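Local coordinates for N-acetylglucosamine-specific lectin (Saxidomus purpuratus, PDB 6M5M), which binds N-acetyl-D-glucosamine and N-acetyl-D-galactosamine in a pocket beside a bound calcium ion, as a member of the C-type lectin family, at residues Tyr87-Ala92 with Glu145-Pro150; Phe109-Trp114 with Trp136-His141. All coordinates share one frame; numbering follows the deposited sequence.

Contact 1 of 2, residues Tyr87-Ala92 with Glu145-Pro150; sequences YYWIGA and ENTNGP. With NAG (2-acetamido-2-deoxy-beta-D-glucopyranose), chain G.
Two hydrogen bonds join Tyr87 and Trp89 to the segment entering the C-terminal strand. Tyr87 OH donates to Asn148 O at 2.7 Å, arriving from above the carbonyl plane, 45° out of it. Tyr87 CG sits between its backbone N and carbonyl carbon (chi1 60°), a turn that carries the phenol end over to the loop although CB does not point there. The backbone bond, Trp89 N to Pro150 O, is 3.0 Å long, and Trp89 also pairs with Ile152 farther along the same strand.

Pro150 CG lies over one face of Tyr88, 3.5 Å from the ring centroid, in a CH-pi contact; the hydroxyl of that tyrosine is held by Glu44. Trp89 turns its edge to Thr147, with CZ2 3.2 Å from Thr147 O in the plane of the indole, while its NE1 bonds to Arg47 O.

Sugar packing completes the set. The acetamido methyl of the bound N-acetylglucosamine rests over the centre of the Tyr87 ring, C8 being 3.6 Å from Tyr87 CE2, and Thr147 CG2 reaches C8 at 3.7 Å. Trp89-Ala92 (WIGA) occupies the place of the WIGL motif of C-type lectins, here tied to strand 149-155.

Contact 2 of 2, residues Phe109-Trp114 with Trp136-His141; sequences FTFIGW and WQWNDH. With CA (calcium ion), chain H; NAG (2-acetamido-2-deoxy-beta-D-glucopyranose), chain G.
Gly113 O accepts the backbone N-H of Trp138 at 2.9 Å, the one cross-segment hydrogen bond and part of a single beta bridge between Trp114 and Trp138. Beside it the Trp138 indole enters the loop and is enclosed on several sides. Gly113 CA stands over the face of the indole in a CH-pi contact, 3.7 Å from the centroid of the six-membered ring. Trp138 in turn directs an edge into the face of Phe109, with CZ3 over the centre of that ring and the planes at 50°. A second edge-to-face pair sends Trp138 toward the face of Trp114, planes at 76°, while Phe111 brings its own edge to the Trp138 face in an offset pair with centroids 5.8 Å apart. The indole NE1, within this aromatic cluster, is satisfied by Tyr128 OH.

Past Trp138 the strand turns to ligand binding. Asn139 holds CG opposite its backbone N (chi1 160°), and its amide divides the work: OD1 binds calcium at 2.5 Å, and ND2 donates to sugar O3 at 3.1 Å and also bonds to Asp127, which fixes the flip of the amide. Sugar O3 is gripped again by His141 ND1, 3.0 Å away in the imidazole plane. Calcium further takes Asp140 O at 2.1 Å, a water that also bonds to sugar O4, and Asp120. Trp138, Asn139 and Asp140 are the WND motif of C-type lectins, its tryptophan buried in the core and the next two residues at the calcium and sugar site.

The two contacts share the acetamido methyl of the sugar: C8 is sandwiched between the Tyr87 ring of contact 1 and the imidazole face of His141 in contact 2, on opposite sides of it. The sandwich is consistent with recognition of N-acetylated sugars. His141 NE2 is 3.1 Å from Thr147 OG1, a probable hydrogen bond, and Thr147 OG1 also bonds to Asp143; together they should steady the imidazole. Trp89 CH2 packs on His141 CB at 3.8 Å, and deeper, Ile90 CD1 meets Trp138 CD1 at 3.9 Å. The centres of the two contacts are about 13 Å apart, and along the chain contact 2 is nested within the loop closed by contact 1; Lys118 also bonds the sugar.

Contact 1 of 2, residues Tyr87-Ala92 with Glu145-Pro150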
ATOM      1  N   TYR B  87      -5.664 -17.039 -19.429  1.00 33.73           N
ATOM      2  CA  TYR B  87      -5.769 -15.773 -18.684  1.00 33.23           C
ATOM      3  C   TYR B  87      -6.892 -15.883 -17.660  1.00 28.79           C
ATOM      4  O   TYR B  87      -7.935 -16.462 -17.964  1.00 30.99           O
ATOM      5  CB  TYR B  87      -5.890 -14.583 -19.651  1.00 32.70           C
ATOM      6  CG  TYR B  87      -7.080 -14.611 -20.567  1.00 33.15           C
ATOM      7  CD1 TYR B  87      -8.337 -14.228 -20.112  1.00 29.46           C
ATOM      8  CD2 TYR B  87      -6.957 -14.983 -21.896  1.00 32.46           C
ATOM      9  CE1 TYR B  87      -9.439 -14.280 -20.942  1.00 31.16           C
ATOM     10  CE2 TYR B  87      -8.054 -14.987 -22.753  1.00 32.99           C
ATOM     11  CZ  TYR B  87      -9.307 -14.677 -22.257  1.00 33.65           C
ATOM     12  OH  TYR B  87     -10.405 -14.652 -23.075  1.00 44.66           O
ATOM     13  N   TYR B  88      -6.695 -15.251 -16.505  1.00 29.22           N
ATOM     14  CA  TYR B  88      -7.741 -15.047 -15.469  1.00 30.22           C
ATOM     15  C   TYR B  88      -7.876 -13.547 -15.107  1.00 30.47           C
ATOM     16  O   TYR B  88      -6.844 -12.867 -14.802  1.00 30.75           O
ATOM     17  CB  TYR B  88      -7.410 -15.891 -14.238  1.00 31.82           C
ATOM     18  CG  TYR B  88      -7.439 -17.405 -14.417  1.00 29.11           C
ATOM     19  CD1 TYR B  88      -6.495 -18.073 -15.172  1.00 31.16           C
ATOM     20  CD2 TYR B  88      -8.373 -18.179 -13.747  1.00 27.82           C
ATOM     21  CE1 TYR B  88      -6.513 -19.465 -15.317  1.00 33.39           C
ATOM     22  CE2 TYR B  88      -8.417 -19.560 -13.889  1.00 30.43           C
ATOM     23  CZ  TYR B  88      -7.474 -20.223 -14.658  1.00 34.28           C
ATOM     24  OH  TYR B  88      -7.589 -21.601 -14.773  1.00 35.61           O
ATOM     25  N   TRP B  89      -9.107 -13.040 -15.102  1.00 31.37           N
ATOM     26  CA  TRP B  89      -9.378 -11.604 -14.781  1.00 31.37           C
ATOM     27  C   TRP B  89      -8.999 -11.270 -13.335  1.00 31.87           C
ATOM     28  O   TRP B  89      -9.310 -12.068 -12.448  1.00 31.13           O
ATOM     29  CB  TRP B  89     -10.828 -11.289 -15.060  1.00 27.96           C
ATOM     30  CG  TRP B  89     -11.202 -11.303 -16.504  1.00 27.61           C
ATOM     31  CD1 TRP B  89     -12.201 -12.040 -17.060  1.00 33.04           C
ATOM     32  CD2 TRP B  89     -10.572 -10.599 -17.593  1.00 33.41           C
ATOM     33  NE1 TRP B  89     -12.304 -11.776 -18.391  1.00 30.21           N
ATOM     34  CE2 TRP B  89     -11.305 -10.930 -18.766  1.00 35.96           C
ATOM     35  CE3 TRP B  89      -9.524  -9.671 -17.715  1.00 34.24           C
ATOM     36  CZ2 TRP B  89     -11.053 -10.383 -20.016  1.00 35.74           C
ATOM     37  CZ3 TRP B  89      -9.258  -9.159 -18.966  1.00 30.93           C
ATOM     38  CH2 TRP B  89     -10.003  -9.500 -20.097  1.00 31.14           C
ATOM     39  N   ILE B  90      -8.455 -10.070 -13.051  1.00 27.78           N
ATOM     40  CA  ILE B  90      -8.145  -9.614 -11.660  1.00 27.08           C
ATOM     41  C   ILE B  90      -8.738  -8.220 -11.431  1.00 25.23           C
ATOM     42  O   ILE B  90      -9.290  -7.724 -12.379  1.00 30.77           O
ATOM     43  CB  ILE B  90      -6.671  -9.787 -11.288  1.00 30.05           C
ATOM     44  CG1 ILE B  90      -5.746  -8.911 -12.123  1.00 32.20           C
ATOM     45  CG2 ILE B  90      -6.202 -11.235 -11.430  1.00 28.06           C
ATOM     46  CD1 ILE B  90      -4.305  -9.043 -11.750  1.00 32.67           C
ATOM     47  N   GLY B  91      -8.706  -7.687 -10.206  1.00 26.73           N
ATOM     48  CA  GLY B  91      -9.487  -6.502  -9.793  1.00 30.68           C
ATOM     49  C   GLY B  91      -8.728  -5.200 -10.039  1.00 33.44           C
ATOM     50  O   GLY B  91      -8.534  -4.398  -9.075  1.00 31.73           O
ATOM     51  N   ALA B  92      -8.224  -5.044 -11.261  1.00 35.52           N
ATOM     52  CA  ALA B  92      -7.489  -3.827 -11.684  1.00 34.23           C
ATOM     53  C   ALA B  92      -7.983  -3.387 -13.060  1.00 34.24           C
ATOM     54  O   ALA B  92      -8.235  -4.258 -13.940  1.00 33.96           O
ATOM     55  CB  ALA B  92      -6.003  -4.099 -11.704  1.00 34.80           C
ATOM     56  N   GLU B 145     -15.577  -5.890 -21.606  1.00 33.83           N
ATOM     57  CA  GLU B 145     -17.001  -6.370 -21.632  1.00 43.58           C
ATOM     58  C   GLU B 145     -17.152  -7.733 -22.326  1.00 43.27           C
ATOM     59  O   GLU B 145     -17.842  -8.635 -21.715  1.00 40.00           O
ATOM     60  CB  GLU B 145     -17.928  -5.382 -22.351  1.00 50.24           C
ATOM     61  CG  GLU B 145     -17.944  -3.986 -21.738  1.00 59.63           C
ATOM     62  CD  GLU B 145     -16.908  -3.001 -22.287  1.00 70.99           C
ATOM     63  OE1 GLU B 145     -16.219  -2.341 -21.457  1.00 73.96           O
ATOM     64  OE2 GLU B 145     -16.784  -2.883 -23.546  1.00 76.53           O
ATOM     65  N   ASN B 146     -16.602  -7.895 -23.542  1.00 38.43           N
ATOM     66  CA  ASN B 146     -16.979  -9.024 -24.447  1.00 36.65           C
ATOM     67  C   ASN B 146     -15.783  -9.915 -24.769  1.00 33.46           C
ATOM     68  O   ASN B 146     -15.863 -10.599 -25.795  1.00 42.10           O
ATOM     69  CB  ASN B 146     -17.686  -8.547 -25.717  1.00 38.39           C
ATOM     70  CG  ASN B 146     -18.959  -7.799 -25.390  1.00 40.88           C
ATOM     71  OD1 ASN B 146     -19.912  -8.374 -24.867  1.00 47.15           O
ATOM     72  ND2 ASN B 146     -18.939  -6.500 -25.615  1.00 42.43           N
ATOM     73  N   THR B 147     -14.755  -9.958 -23.923  1.00 31.97           N
ATOM     74  CA  THR B 147     -13.709 -11.000 -24.010  1.00 31.37           C
ATOM     75  C   THR B 147     -13.837 -11.891 -22.780  1.00 34.09           C
ATOM     76  O   THR B 147     -13.675 -11.375 -21.639  1.00 35.96           O
ATOM     77  CB  THR B 147     -12.288 -10.430 -24.050  1.00 33.33           C
ATOM     78  OG1 THR B 147     -12.222  -9.838 -25.344  1.00 33.01           O
ATOM     79  CG2 THR B 147     -11.215 -11.491 -23.926  1.00 36.96           C
ATOM     80  N   ASN B 148     -14.188 -13.159 -23.012  1.00 34.24           N
ATOM     81  CA  ASN B 148     -14.715 -14.028 -21.943  1.00 33.33           C
ATOM     82  C   ASN B 148     -13.595 -14.857 -21.354  1.00 35.56           C
ATOM     83  O   ASN B 148     -12.787 -15.357 -22.109  1.00 37.32           O
ATOM     84  CB  ASN B 148     -15.804 -14.965 -22.477  1.00 35.87           C
ATOM     85  CG  ASN B 148     -17.058 -14.205 -22.792  1.00 36.76           C
ATOM     86  OD1 ASN B 148     -17.452 -13.330 -22.041  1.00 38.79           O
ATOM     87  ND2 ASN B 148     -17.691 -14.543 -23.901  1.00 46.33           N
ATOM     88  N   GLY B 149     -13.549 -14.974 -20.039  1.00 33.39           N
ATOM     89  CA  GLY B 149     -12.532 -15.792 -19.360  1.00 35.13           C
ATOM     90  C   GLY B 149     -12.902 -16.089 -17.919  1.00 30.20           C
ATOM     91  O   GLY B 149     -13.900 -15.551 -17.397  1.00 34.16           O
ATOM     92  N   PRO B 150     -12.061 -16.908 -17.249  1.00 30.16           N
ATOM     93  CA  PRO B 150     -12.242 -17.248 -15.841  1.00 33.67           C
ATOM     94  C   PRO B 150     -11.660 -16.068 -15.060  1.00 37.21           C
ATOM     95  O   PRO B 150     -11.060 -15.183 -15.682  1.00 32.32           O
ATOM     96  CB  PRO B 150     -11.412 -18.540 -15.728  1.00 32.82           C
ATOM     97  CG  PRO B 150     -10.224 -18.242 -16.657  1.00 30.05           C
ATOM     98  CD  PRO B 150     -10.927 -17.634 -17.848  1.00 29.50           C
TER
HETATM   99  C1  NAG G 202      -3.733 -11.898 -25.497  1.00 40.99           C
HETATM  100  C2  NAG G 202      -4.354 -11.156 -24.350  1.00 27.93           C
HETATM  101  C3  NAG G 202      -4.068  -9.776 -25.025  1.00 32.16           C
HETATM  102  C4  NAG G 202      -2.592  -9.646 -25.271  1.00 33.97           C
HETATM  103  C5  NAG G 202      -2.048 -10.841 -25.997  1.00 34.66           C
HETATM  104  C6  NAG G 202      -0.557 -10.759 -26.244  1.00 26.55           C
HETATM  105  C7  NAG G 202      -6.194 -11.270 -22.838  1.00 27.80           C
HETATM  106  C8  NAG G 202      -7.655 -11.383 -22.769  1.00 30.14           C
HETATM  107  N2  NAG G 202      -5.729 -11.389 -24.066  1.00 30.70           N
HETATM  108  O1  NAG G 202      -4.212 -12.850 -26.383  1.00 36.54           O
HETATM  109  O3  NAG G 202      -4.392  -8.696 -24.271  1.00 34.68           O
HETATM  110  O4  NAG G 202      -2.351  -8.527 -26.125  1.00 32.66           O
HETATM  111  O5  NAG G 202      -2.396 -12.015 -25.236  1.00 30.92           O
HETATM  112  O6  NAG G 202       0.143 -10.481 -25.028  1.00 28.54           O
HETATM  113  O7  NAG G 202      -5.465 -11.062 -21.840  1.00 31.14           O

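Contact 2 of 2, residues Phe109-Trp114 with Trp136-His141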
ATOM      1  N   PHE B 109      -1.230   0.579  -6.945  1.00 32.47           N
ATOM      2  CA  PHE B 109      -0.386  -0.640  -6.922  1.00 32.34           C
ATOM      3  C   PHE B 109       0.717  -0.508  -5.869  1.00 33.05           C
ATOM      4  O   PHE B 109       1.220   0.558  -5.687  1.00 32.50           O
ATOM      5  CB  PHE B 109       0.223  -0.870  -8.291  1.00 34.53           C
ATOM      6  CG  PHE B 109      -0.703  -1.289  -9.406  1.00 32.93           C
ATOM      7  CD1 PHE B 109      -1.831  -2.059  -9.166  1.00 35.66           C
ATOM      8  CD2 PHE B 109      -0.341  -1.051 -10.722  1.00 36.28           C
ATOM      9  CE1 PHE B 109      -2.646  -2.431 -10.219  1.00 34.55           C
ATOM     10  CE2 PHE B 109      -1.143  -1.456 -11.772  1.00 34.05           C
ATOM     11  CZ  PHE B 109      -2.299  -2.134 -11.513  1.00 34.71           C
ATOM     12  N   THR B 110       1.009  -1.563  -5.119  1.00 31.94           N
ATOM     13  CA  THR B 110       2.196  -1.579  -4.239  1.00 37.84           C
ATOM     14  C   THR B 110       3.186  -2.447  -4.998  1.00 35.00           C
ATOM     15  O   THR B 110       4.026  -1.917  -5.702  1.00 35.22           O
ATOM     16  CB  THR B 110       1.796  -1.998  -2.823  1.00 37.47           C
ATOM     17  OG1 THR B 110       0.951  -3.151  -2.874  1.00 40.37           O
ATOM     18  CG2 THR B 110       1.047  -0.900  -2.110  1.00 36.21           C
ATOM     19  N   PHE B 111       2.946  -3.745  -4.999  1.00 34.65           N
ATOM     20  CA  PHE B 111       3.659  -4.761  -5.815  1.00 37.06           C
ATOM     21  C   PHE B 111       3.259  -4.484  -7.258  1.00 33.63           C
ATOM     22  O   PHE B 111       2.075  -4.110  -7.471  1.00 35.09           O
ATOM     23  CB  PHE B 111       3.249  -6.189  -5.423  1.00 36.73           C
ATOM     24  CG  PHE B 111       3.689  -7.242  -6.394  1.00 33.57           C
ATOM     25  CD1 PHE B 111       5.001  -7.693  -6.388  1.00 37.60           C
ATOM     26  CD2 PHE B 111       2.812  -7.757  -7.342  1.00 31.24           C
ATOM     27  CE1 PHE B 111       5.424  -8.658  -7.289  1.00 38.64           C
ATOM     28  CE2 PHE B 111       3.235  -8.714  -8.249  1.00 38.01           C
ATOM     29  CZ  PHE B 111       4.534  -9.167  -8.223  1.00 37.35           C
ATOM     30  N   ILE B 112       4.237  -4.546  -8.157  1.00 35.63           N
ATOM     31  CA  ILE B 112       4.034  -4.386  -9.625  1.00 38.88           C
ATOM     32  C   ILE B 112       4.261  -5.740 -10.281  1.00 34.87           C
ATOM     33  O   ILE B 112       5.348  -6.279 -10.138  1.00 35.60           O
ATOM     34  CB  ILE B 112       5.005  -3.336 -10.196  1.00 43.83           C
ATOM     35  CG1 ILE B 112       4.917  -2.011  -9.434  1.00 47.33           C
ATOM     36  CG2 ILE B 112       4.805  -3.170 -11.704  1.00 47.08           C
ATOM     37  CD1 ILE B 112       3.580  -1.338  -9.485  1.00 43.54           C
ATOM     38  N   GLY B 113       3.281  -6.262 -11.019  1.00 37.67           N
ATOM     39  CA  GLY B 113       3.369  -7.627 -11.553  1.00 38.58           C
ATOM     40  C   GLY B 113       3.318  -7.693 -13.070  1.00 36.84           C
ATOM     41  O   GLY B 113       3.033  -8.810 -13.575  1.00 34.46           O
ATOM     42  N   TRP B 114       3.653  -6.608 -13.790  1.00 30.25           N
ATOM     43  CA  TRP B 114       3.470  -6.542 -15.256  1.00 30.71           C
ATOM     44  C   TRP B 114       4.400  -7.576 -15.901  1.00 29.60           C
ATOM     45  O   TRP B 114       5.532  -7.652 -15.493  1.00 32.88           O
ATOM     46  CB  TRP B 114       3.761  -5.156 -15.835  1.00 31.37           C
ATOM     47  CG  TRP B 114       2.755  -4.111 -15.476  1.00 28.21           C
ATOM     48  CD1 TRP B 114       2.954  -3.042 -14.648  1.00 28.87           C
ATOM     49  CD2 TRP B 114       1.404  -4.004 -15.935  1.00 29.71           C
ATOM     50  NE1 TRP B 114       1.817  -2.279 -14.557  1.00 28.47           N
ATOM     51  CE2 TRP B 114       0.888  -2.805 -15.405  1.00 27.09           C
ATOM     52  CE3 TRP B 114       0.579  -4.755 -16.782  1.00 29.86           C
ATOM     53  CZ2 TRP B 114      -0.430  -2.433 -15.604  1.00 30.68           C
ATOM     54  CZ3 TRP B 114      -0.704  -4.364 -17.003  1.00 33.60           C
ATOM     55  CH2 TRP B 114      -1.216  -3.214 -16.408  1.00 31.35           C
ATOM     56  N   TRP B 136       2.512 -16.119 -16.703  1.00 33.75           N
ATOM     57  CA  TRP B 136       1.559 -15.916 -15.580  1.00 34.63           C
ATOM     58  C   TRP B 136       1.936 -14.617 -14.841  1.00 37.24           C
ATOM     59  O   TRP B 136       2.286 -14.628 -13.622  1.00 36.62           O
ATOM     60  CB  TRP B 136       1.524 -17.156 -14.673  1.00 37.22           C
ATOM     61  CG  TRP B 136       0.785 -18.305 -15.276  1.00 33.37           C
ATOM     62  CD1 TRP B 136       1.271 -19.554 -15.509  1.00 39.43           C
ATOM     63  CD2 TRP B 136      -0.550 -18.288 -15.795  1.00 32.64           C
ATOM     64  NE1 TRP B 136       0.322 -20.317 -16.117  1.00 39.18           N
ATOM     65  CE2 TRP B 136      -0.814 -19.583 -16.288  1.00 36.21           C
ATOM     66  CE3 TRP B 136      -1.557 -17.331 -15.872  1.00 33.00           C
ATOM     67  CZ2 TRP B 136      -2.029 -19.929 -16.852  1.00 36.42           C
ATOM     68  CZ3 TRP B 136      -2.771 -17.669 -16.429  1.00 36.77           C
ATOM     69  CH2 TRP B 136      -2.995 -18.952 -16.927  1.00 36.61           C
ATOM     70  N   GLN B 137       1.781 -13.506 -15.560  1.00 35.68           N
ATOM     71  CA  GLN B 137       2.074 -12.123 -15.111  1.00 36.32           C
ATOM     72  C   GLN B 137       0.981 -11.189 -15.657  1.00 34.91           C
ATOM     73  O   GLN B 137       0.124 -11.607 -16.452  1.00 32.06           O
ATOM     74  CB  GLN B 137       3.493 -11.734 -15.534  1.00 36.04           C
ATOM     75  CG  GLN B 137       4.545 -12.661 -14.944  1.00 35.90           C
ATOM     76  CD  GLN B 137       5.890 -12.535 -15.608  1.00 41.66           C
ATOM     77  OE1 GLN B 137       6.092 -12.977 -16.738  1.00 43.90           O
ATOM     78  NE2 GLN B 137       6.821 -11.913 -14.901  1.00 43.14           N
ATOM     79  N   TRP B 138       0.977  -9.945 -15.220  1.00 29.32           N
ATOM     80  CA  TRP B 138      -0.170  -9.052 -15.494  1.00 33.34           C
ATOM     81  C   TRP B 138      -0.083  -8.588 -16.944  1.00 34.20           C
ATOM     82  O   TRP B 138       1.044  -8.331 -17.456  1.00 30.00           O
ATOM     83  CB  TRP B 138      -0.250  -7.865 -14.576  1.00 30.77           C
ATOM     84  CG  TRP B 138      -0.289  -8.104 -13.102  1.00 32.39           C
ATOM     85  CD1 TRP B 138      -0.469  -9.266 -12.400  1.00 34.96           C
ATOM     86  CD2 TRP B 138      -0.126  -7.063 -12.135  1.00 34.55           C
ATOM     87  NE1 TRP B 138      -0.395  -9.011 -11.053  1.00 32.49           N
ATOM     88  CE2 TRP B 138      -0.260  -7.657 -10.863  1.00 35.37           C
ATOM     89  CE3 TRP B 138       0.084  -5.682 -12.250  1.00 34.31           C
ATOM     90  CZ2 TRP B 138      -0.124  -6.898  -9.703  1.00 37.34           C
ATOM     91  CZ3 TRP B 138       0.196  -4.937 -11.101  1.00 35.94           C
ATOM     92  CH2 TRP B 138       0.089  -5.537  -9.856  1.00 35.66           C
ATOM     93  N   ASN B 139      -1.244  -8.464 -17.542  1.00 30.98           N
ATOM     94  CA  ASN B 139      -1.428  -7.889 -18.900  1.00 30.75           C
ATOM     95  C   ASN B 139      -2.689  -7.029 -18.860  1.00 31.30           C
ATOM     96  O   ASN B 139      -3.596  -7.362 -18.082  1.00 29.93           O
ATOM     97  CB  ASN B 139      -1.565  -9.036 -19.894  1.00 32.66           C
ATOM     98  CG  ASN B 139      -2.227  -8.584 -21.160  1.00 35.50           C
ATOM     99  OD1 ASN B 139      -1.562  -7.933 -21.952  1.00 30.31           O
ATOM    100  ND2 ASN B 139      -3.490  -8.965 -21.347  1.00 31.34           N
ATOM    101  N   ASP B 140      -2.814  -6.031 -19.735  1.00 28.25           N
ATOM    102  CA  ASP B 140      -4.019  -5.195 -19.853  1.00 29.24           C
ATOM    103  C   ASP B 140      -4.718  -5.541 -21.162  1.00 30.02           C
ATOM    104  O   ASP B 140      -4.061  -5.587 -22.205  1.00 28.53           O
ATOM    105  CB  ASP B 140      -3.677  -3.696 -19.786  1.00 29.61           C
ATOM    106  CG  ASP B 140      -2.555  -3.190 -20.683  1.00 32.01           C
ATOM    107  OD1 ASP B 140      -1.685  -3.979 -21.161  1.00 29.59           O
ATOM    108  OD2 ASP B 140      -2.565  -1.987 -20.931  1.00 32.98           O
ATOM    109  N   HIS B 141      -6.018  -5.754 -21.121  1.00 26.96           N
ATOM    110  CA  HIS B 141      -6.792  -6.073 -22.337  1.00 26.11           C
ATOM    111  C   HIS B 141      -7.710  -4.904 -22.636  1.00 30.20           C
ATOM    112  O   HIS B 141      -8.368  -4.393 -21.697  1.00 31.13           O
ATOM    113  CB  HIS B 141      -7.555  -7.437 -22.138  1.00 28.18           C
ATOM    114  CG  HIS B 141      -8.150  -7.940 -23.403  1.00 27.90           C
ATOM    115  ND1 HIS B 141      -7.365  -8.399 -24.465  1.00 31.61           N
ATOM    116  CD2 HIS B 141      -9.428  -8.076 -23.812  1.00 33.75           C
ATOM    117  CE1 HIS B 141      -8.155  -8.762 -25.472  1.00 33.16           C
ATOM    118  NE2 HIS B 141      -9.410  -8.565 -25.083  1.00 33.42           N
TER
HETATM  119 CA    CA H 203      -2.331  -6.026 -23.315  1.00 73.87          CA
HETATM  120  C1  NAG G 202      -3.733 -11.898 -25.497  1.00 40.99           C
HETATM  121  C2  NAG G 202      -4.354 -11.156 -24.350  1.00 27.93           C
HETATM  122  C3  NAG G 202      -4.068  -9.776 -25.025  1.00 32.16           C
HETATM  123  C4  NAG G 202      -2.592  -9.646 -25.271  1.00 33.97           C
HETATM  124  C5  NAG G 202      -2.048 -10.841 -25.997  1.00 34.66           C
HETATM  125  C6  NAG G 202      -0.557 -10.759 -26.244  1.00 26.55           C
HETATM  126  C7  NAG G 202      -6.194 -11.270 -22.838  1.00 27.80           C
HETATM  127  C8  NAG G 202      -7.655 -11.383 -22.769  1.00 30.14           C
HETATM  128  N2  NAG G 202      -5.729 -11.389 -24.066  1.00 30.70           N
HETATM  129  O1  NAG G 202      -4.212 -12.850 -26.383  1.00 36.54           O
HETATM  130  O3  NAG G 202      -4.392  -8.696 -24.271  1.00 34.68           O
HETATM  131  O4  NAG G 202      -2.351  -8.527 -26.125  1.00 32.66           O
HETATM  132  O5  NAG G 202      -2.396 -12.015 -25.236  1.00 30.92           O
HETATM  133  O6  NAG G 202       0.143 -10.481 -25.028  1.00 28.54           O
HETATM  134  O7  NAG G 202      -5.465 -11.062 -21.840  1.00 31.14           O
HETATM  135  O   HOH W   1      -3.260  -5.767 -25.533  1.00 38.23           O